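Local coordinates for benzoate 1,2-dioxygenase beta subunit (Burkholderia mallei ATCC 23344, PDB 3E99), which forms the beta subunit of benzoate 1,2-dioxygenase, the ring-hydroxylating oxygenase that dihydroxylates benzoate, and probably has a mainly structural role in it, at the interface of chains A and B. Coordinates in Å, arbitrary orientation; residue numbers count along the deposited sequence, not the author numbering. Chains: chain A/B, Benzoate 1,2-dioxygenase beta subunit.

Contact 1: the interface of chains A and B. Residues chain A 18, 22, 90-93; chain B 96, 112, 128, 151.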
ATOM      1  N   SER A  18      -0.617  -4.711  13.272  1.00 21.57           N
ATOM      2  CA  SER A  18      -1.851  -4.544  12.498  1.00 22.66           C
ATOM      3  C   SER A  18      -2.500  -5.889  12.132  1.00 20.44           C
ATOM      4  O   SER A  18      -3.734  -5.990  12.125  1.00 22.01           O
ATOM      5  CB  SER A  18      -1.615  -3.628  11.268  1.00 24.67           C
ATOM      6  OG  SER A  18      -0.604  -4.140  10.451  1.00 25.19           O
ATOM      7  N   ASP A  22      -6.397  -7.404  12.563  1.00 23.73           N
ATOM      8  CA  ASP A  22      -7.149  -7.961  11.445  1.00 21.88           C
ATOM      9  C   ASP A  22      -7.578  -9.393  11.751  1.00 23.76           C
ATOM     10  O   ASP A  22      -8.638  -9.820  11.306  1.00 22.84           O
ATOM     11  CB  ASP A  22      -6.356  -7.951  10.152  1.00 20.78           C
ATOM     12  CG  ASP A  22      -6.123  -6.543   9.608  1.00 26.00           C
ATOM     13  OD1 ASP A  22      -6.932  -5.641   9.866  1.00 19.45           O
ATOM     14  OD2 ASP A  22      -5.146  -6.372   8.853  1.00 20.38           O
ATOM     15  N   THR A  90     -11.362  -6.958   8.344  1.00 24.09           N
ATOM     16  CA  THR A  90     -10.589  -5.723   8.165  1.00 22.52           C
ATOM     17  C   THR A  90      -9.252  -6.117   7.539  1.00 23.23           C
ATOM     18  O   THR A  90      -8.786  -7.261   7.698  1.00 22.64           O
ATOM     19  CB  THR A  90     -10.344  -4.944   9.482  1.00 25.77           C
ATOM     20  OG1 THR A  90      -9.652  -5.764  10.425  1.00 21.37           O
ATOM     21  CG2 THR A  90     -11.666  -4.444  10.124  1.00 23.35           C
ATOM     22  N   SER A  91      -8.642  -5.165   6.863  1.00 23.51           N
ATOM     23  CA  SER A  91      -7.341  -5.375   6.229  1.00 22.65           C
ATOM     24  C   SER A  91      -6.570  -4.068   6.296  1.00 21.42           C
ATOM     25  O   SER A  91      -6.917  -3.092   5.639  1.00 20.40           O
ATOM     26  CB  SER A  91      -7.474  -5.811   4.786  1.00 24.32           C
ATOM     27  OG  SER A  91      -6.211  -6.227   4.262  1.00 27.43           O
ATOM     28  N   HIS A  92      -5.551  -4.045   7.157  1.00 23.24           N
ATOM     29  CA  HIS A  92      -4.642  -2.913   7.285  1.00 20.51           C
ATOM     30  C   HIS A  92      -3.598  -2.928   6.172  1.00 19.10           C
ATOM     31  O   HIS A  92      -3.128  -4.001   5.756  1.00 22.03           O
ATOM     32  CB  HIS A  92      -3.909  -2.952   8.636  1.00 23.31           C
ATOM     33  CG  HIS A  92      -4.768  -2.576   9.794  1.00 22.81           C
ATOM     34  ND1 HIS A  92      -5.882  -3.302  10.159  1.00 21.90           N
ATOM     35  CD2 HIS A  92      -4.683  -1.541  10.666  1.00 22.25           C
ATOM     36  CE1 HIS A  92      -6.458  -2.707  11.184  1.00 24.87           C
ATOM     37  NE2 HIS A  92      -5.741  -1.652  11.523  1.00 22.95           N
ATOM     38  N   ASN A  93      -3.226  -1.715   5.726  1.00 21.79           N
ATOM     39  CA  ASN A  93      -2.260  -1.509   4.649  1.00 23.13           C
ATOM     40  C   ASN A  93      -1.385  -0.349   5.040  1.00 22.29           C
ATOM     41  O   ASN A  93      -1.831   0.805   5.043  1.00 21.28           O
ATOM     42  CB  ASN A  93      -2.948  -1.217   3.317  1.00 24.56           C
ATOM     43  CG  ASN A  93      -3.898  -2.349   2.871  1.00 21.78           C
ATOM     44  OD1 ASN A  93      -3.496  -3.337   2.204  1.00 26.06           O
ATOM     45  ND2 ASN A  93      -5.186  -2.172   3.181  1.00 22.78           N
TER
ATOM     46  N   ASN B  96       2.364  -5.120   3.622  1.00 21.37           N
ATOM     47  CA  ASN B  96       2.482  -5.802   4.905  1.00 23.95           C
ATOM     48  C   ASN B  96       3.026  -7.215   4.726  1.00 21.76           C
ATOM     49  O   ASN B  96       2.536  -8.192   5.305  1.00 24.70           O
ATOM     50  CB  ASN B  96       1.129  -5.817   5.653  1.00 23.42           C
ATOM     51  CG  ASN B  96       0.650  -4.435   6.120  1.00 21.80           C
ATOM     52  OD1 ASN B  96       0.838  -3.414   5.466  1.00 24.23           O
ATOM     53  ND2 ASN B  96      -0.053  -4.427   7.254  1.00 24.23           N
ATOM     54  N   ASN B 112      -0.944  -8.624   2.691  1.00 20.31           N
ATOM     55  CA  ASN B 112      -2.277  -8.088   2.388  1.00 21.02           C
ATOM     56  C   ASN B 112      -2.228  -7.472   1.008  1.00 24.00           C
ATOM     57  O   ASN B 112      -1.158  -7.095   0.519  1.00 22.05           O
ATOM     58  CB  ASN B 112      -2.679  -7.037   3.437  1.00 22.79           C
ATOM     59  CG  ASN B 112      -2.870  -7.639   4.808  1.00 22.55           C
ATOM     60  OD1 ASN B 112      -2.972  -8.868   4.924  1.00 22.79           O
ATOM     61  ND2 ASN B 112      -2.930  -6.795   5.854  1.00 20.76           N
ATOM     62  N   GLY B 128      -7.724  -8.393   0.507  1.00 21.46           N
ATOM     63  CA  GLY B 128      -7.597  -9.533   1.374  1.00 22.41           C
ATOM     64  C   GLY B 128      -6.165  -9.870   1.699  1.00 22.82           C
ATOM     65  O   GLY B 128      -5.289  -8.973   1.716  1.00 22.75           O
ATOM     66  N   LYS B 151     -11.503 -10.892   1.224  1.00 24.96           N
ATOM     67  CA  LYS B 151     -12.313 -10.424   2.317  1.00 22.44           C
ATOM     68  C   LYS B 151     -13.638  -9.789   1.924  1.00 24.68           C
ATOM     69  O   LYS B 151     -14.601  -9.908   2.671  1.00 26.62           O
ATOM     70  CB  LYS B 151     -11.513  -9.545   3.274  1.00 21.72           C
ATOM     71  CG  LYS B 151     -10.501 -10.338   4.095  1.00 23.10           C
ATOM     72  CD  LYS B 151      -9.730  -9.486   5.084  1.00 24.35           C
ATOM     73  CE  LYS B 151      -8.860 -10.394   5.948  1.00 28.36           C
ATOM     74  NZ  LYS B 151      -8.033  -9.715   6.955  1.00 27.69           N
TER
HETATM   75  O   HOH W   1      -3.127  -7.879   8.462  1.00 15.72           O
HETATM   76  O   HOH W   2      -6.050  -8.802   5.022  1.00 21.21           O
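B:Lys151 and B:Asn112 reach the backbone carbonyls of A:Thr90 and A:His92 on one strand of chain A. B:Lys151, its chain extended beyond CG, brings its ammonium NZ to 2.7 Å from A:Thr90 O, tilted 22° from the carbonyl plane. Two residues along, the amide B:Asn112 ND2 donates to A:His92 O at 2.8 Å, a nearly straight bond lying in both the carbonyl and amide planes. With CG beside its own backbone N (chi1 -66°), B:Asn112 points its amide at that strand and tip to tip at A:Asp22.

Water extends this grip. B:Asn112 ND2 also meets water 1, which lies 2.6 Å from the carboxylate oxygen A:Asp22 OD2. Water 2 joins B:Lys151 NZ to the hydroxyl A:Ser91 OG, with a weak bond to B:Asn112 OD1.

Within chain A, the carboxylate of A:Asp22 ties the helix to the strand. OD1 takes the A:Thr90 hydroxyl OG1 on its anti side and, on its syn side, the imidazole A:His92 ND1 at 2.6 Å. OD2 receives the backbone A:His92 N at 2.9 Å. These bonds restrain the carboxylate's rotation and may help position the strand carbonyls that chain B contacts. B:Lys151 NZ stands 4.8 Å from A:Asp22 OD2, so its charge may help stabilise the acid without direct contact.

Looser polar packing borders the patch: the amide B:Asn96 ND2 lies 3.3 Å from the hydroxyl A:Ser18 OG.

The site lies where the end of helix 7-22 and the start of strand 89-103 of chain A face strands 89-103, 106-119 and 122-135 of chain B, with B:Lys151 reaching in from a loop.

Contact 2: the interface of chains A and B. Residues chain A 12, 15-16, 19, 23; chain B 98, 110.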
ATOM      1  N   ALA A  12       8.392  -4.864  10.134  1.00 23.36           N
ATOM      2  CA  ALA A  12       7.979  -6.198  10.529  1.00 21.56           C
ATOM      3  C   ALA A  12       7.046  -6.093  11.716  1.00 24.63           C
ATOM      4  O   ALA A  12       5.997  -6.749  11.773  1.00 23.11           O
ATOM      5  CB  ALA A  12       9.205  -7.087  10.848  1.00 21.73           C
ATOM      6  N   TYR A  15       3.659  -4.559  10.718  1.00 24.80           N
ATOM      7  CA  TYR A  15       2.837  -5.508  10.011  1.00 23.73           C
ATOM      8  C   TYR A  15       2.220  -6.478  11.016  1.00 21.65           C
ATOM      9  O   TYR A  15       1.072  -6.815  10.900  1.00 24.03           O
ATOM     10  CB  TYR A  15       3.617  -6.267   8.934  1.00 23.14           C
ATOM     11  CG  TYR A  15       4.270  -5.362   7.873  1.00 21.49           C
ATOM     12  CD1 TYR A  15       3.885  -4.024   7.701  1.00 20.61           C
ATOM     13  CD2 TYR A  15       5.287  -5.838   7.092  1.00 24.15           C
ATOM     14  CE1 TYR A  15       4.459  -3.215   6.739  1.00 26.40           C
ATOM     15  CE2 TYR A  15       5.901  -5.041   6.136  1.00 21.82           C
ATOM     16  CZ  TYR A  15       5.487  -3.725   5.967  1.00 22.14           C
ATOM     17  OH  TYR A  15       6.128  -2.973   5.017  1.00 26.50           O
ATOM     18  N   ARG A  16       3.006  -6.938  11.994  1.00 21.03           N
ATOM     19  CA  ARG A  16       2.499  -7.859  12.998  0.50 22.18           C
ATOM     20  C   ARG A  16       1.407  -7.206  13.839  1.00 21.96           C
ATOM     21  O   ARG A  16       0.341  -7.782  14.028  1.00 24.59           O
ATOM     22  CB  ARG A  16       3.632  -8.335  13.925  0.50 22.65           C
ATOM     23  CG  ARG A  16       3.119  -9.195  15.053  0.50 23.07           C
ATOM     24  CD  ARG A  16       4.171 -10.095  15.693  0.50 25.33           C
ATOM     25  NE  ARG A  16       3.453 -11.001  16.588  0.50 28.97           N
ATOM     26  CZ  ARG A  16       3.234 -10.793  17.878  0.50 23.85           C
ATOM     27  NH1 ARG A  16       3.747  -9.737  18.507  0.50 30.17           N
ATOM     28  NH2 ARG A  16       2.522 -11.674  18.546  0.50 20.09           N
ATOM     29  N   ARG A  19      -1.700  -6.926  11.871  1.00 22.83           N
ATOM     30  CA  ARG A  19      -2.223  -8.270  11.660  1.00 22.54           C
ATOM     31  C   ARG A  19      -3.002  -8.781  12.871  1.00 24.76           C
ATOM     32  O   ARG A  19      -4.048  -9.454  12.728  1.00 23.67           O
ATOM     33  CB  ARG A  19      -1.109  -9.282  11.313  1.00 24.71           C
ATOM     34  CG  ARG A  19      -1.587 -10.732  11.250  1.00 25.22           C
ATOM     35  CD  ARG A  19      -0.579 -11.620  10.603  1.00 27.79           C
ATOM     36  NE  ARG A  19       0.757 -11.430  11.120  1.00 23.03           N
ATOM     37  CZ  ARG A  19       1.212 -11.903  12.273  1.00 30.55           C
ATOM     38  NH1 ARG A  19       0.441 -12.601  13.074  1.00 28.03           N
ATOM     39  NH2 ARG A  19       2.473 -11.716  12.607  1.00 30.19           N
ATOM     40  N   ASP A  23      -6.773 -10.093  12.518  1.00 24.02           N
ATOM     41  CA  ASP A  23      -7.057 -11.491  12.877  1.00 27.08           C
ATOM     42  C   ASP A  23      -7.752 -11.655  14.239  1.00 25.60           C
ATOM     43  O   ASP A  23      -7.962 -12.775  14.688  1.00 24.85           O
ATOM     44  CB  ASP A  23      -5.794 -12.309  12.830  1.00 24.08           C
ATOM     45  CG  ASP A  23      -5.329 -12.606  11.389  1.00 28.45           C
ATOM     46  OD1 ASP A  23      -6.109 -12.397  10.428  1.00 32.41           O
ATOM     47  OD2 ASP A  23      -4.146 -12.997  11.245  1.00 28.85           O
TER
ATOM     48  N   GLU B  98       5.168 -10.324   5.241  1.00 23.44           N
ATOM     49  CA  GLU B  98       5.864 -10.999   6.313  1.00 24.36           C
ATOM     50  C   GLU B  98       6.344 -12.351   5.884  1.00 23.41           C
ATOM     51  O   GLU B  98       5.569 -13.146   5.369  1.00 24.42           O
ATOM     52  CB  GLU B  98       4.939 -11.210   7.478  1.00 23.45           C
ATOM     53  CG  GLU B  98       4.493  -9.882   8.132  1.00 24.69           C
ATOM     54  CD  GLU B  98       3.572 -10.166   9.260  1.00 25.15           C
ATOM     55  OE1 GLU B  98       4.061 -10.542  10.348  1.00 27.17           O
ATOM     56  OE2 GLU B  98       2.370 -10.110   9.040  1.00 25.63           O
ATOM     57  N   ARG B 110       3.391 -14.222   3.848  1.00 23.12           N
ATOM     58  CA  ARG B 110       2.003 -13.758   3.778  1.00 22.77           C
ATOM     59  C   ARG B 110       1.988 -12.279   3.538  1.00 23.74           C
ATOM     60  O   ARG B 110       2.970 -11.564   3.842  1.00 21.39           O
ATOM     61  CB  ARG B 110       1.247 -14.065   5.053  1.00 23.72           C
ATOM     62  CG  ARG B 110       1.688 -13.292   6.254  1.00 25.17           C
ATOM     63  CD  ARG B 110       0.853 -13.567   7.428  1.00 28.57           C
ATOM     64  NE  ARG B 110      -0.474 -12.981   7.359  1.00 26.96           N
ATOM     65  CZ  ARG B 110      -1.516 -13.442   8.042  1.00 33.98           C
ATOM     66  NH1 ARG B 110      -1.406 -14.498   8.845  1.00 33.84           N
ATOM     67  NH2 ARG B 110      -2.675 -12.816   7.965  1.00 26.72           N
TER
HETATM   68  O   HOH W   3       6.296  -9.424  11.361  1.00 25.67           O
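A:Arg19 and B:Glu98 meet between a regular helical backbone at the arginine and an extended strand at the glutamate. The arginine grips the carboxylate side-on, one nitrogen to each oxygen: NE gives to B:Glu98 OE2 at 2.9 Å and NH2 to B:Glu98 OE1 at 3.0 Å. Both bonds use the syn lone pairs and stay close to the guanidinium plane, and the two flat groups are nearly coplanar, 20° apart. This paired salt bridge restrains both groups against rotation. The A:Arg19 chain leaves with CG anti to the backbone N and bends at chi3 (48°), which turns NE and NH2 toward the acid.

B:Glu98 runs extended beyond CG and is steadied on chain A by further contacts. Its OE1 also meets water 3 at 2.7 Å, and the same water reaches the backbone carbonyl A:Ala12 O. Its methylene CG packs on A:Tyr15 CB at 3.8 Å, so the aliphatic part of the acid lies against the helix while its oxygens are held by polar partners.

B:Arg110 slides its guanidinium under the bend of A:Arg19: the methylene A:Arg19 CD sits over the centre of that group's face, 3.3 Å from B:Arg110 CZ. The contact is methylene to face, and the two guanidiniums are not stacked parallel. B:Arg110 also points tip to tip at A:Asp23, with NH2 at 3.6 Å from OD2 in a longer salt bridge, the planes 54° apart. The nearby acids B:Glu98 and A:Asp23 may offset the repulsion expected between the two arginines.

One side of helix 7-22 of chain A, with A:Asp23 just past its end, thus lies across strands 89-103 and 106-119 of chain B.

Contact 1 and contact 2 are neighbouring parts of one interface, with C-alpha centres about 8 Å apart. Helix 7-22 of chain A runs through both, giving A:Ser18 and A:Asp22 to contact 1 and A:Arg19 between them in sequence to contact 2; A:Asp23 follows directly. On chain B, strands 89-103 and 106-119 supply alternate residues: B:Asn96 and B:Asn112 to contact 1, B:Glu98 and B:Arg110 to contact 2. Carbonyl and water-mediated recognition thus adjoins a charged patch. The deposited assembly holds three copies, and the non-two-fold contact suits a ring-like trimer, as expected for this family.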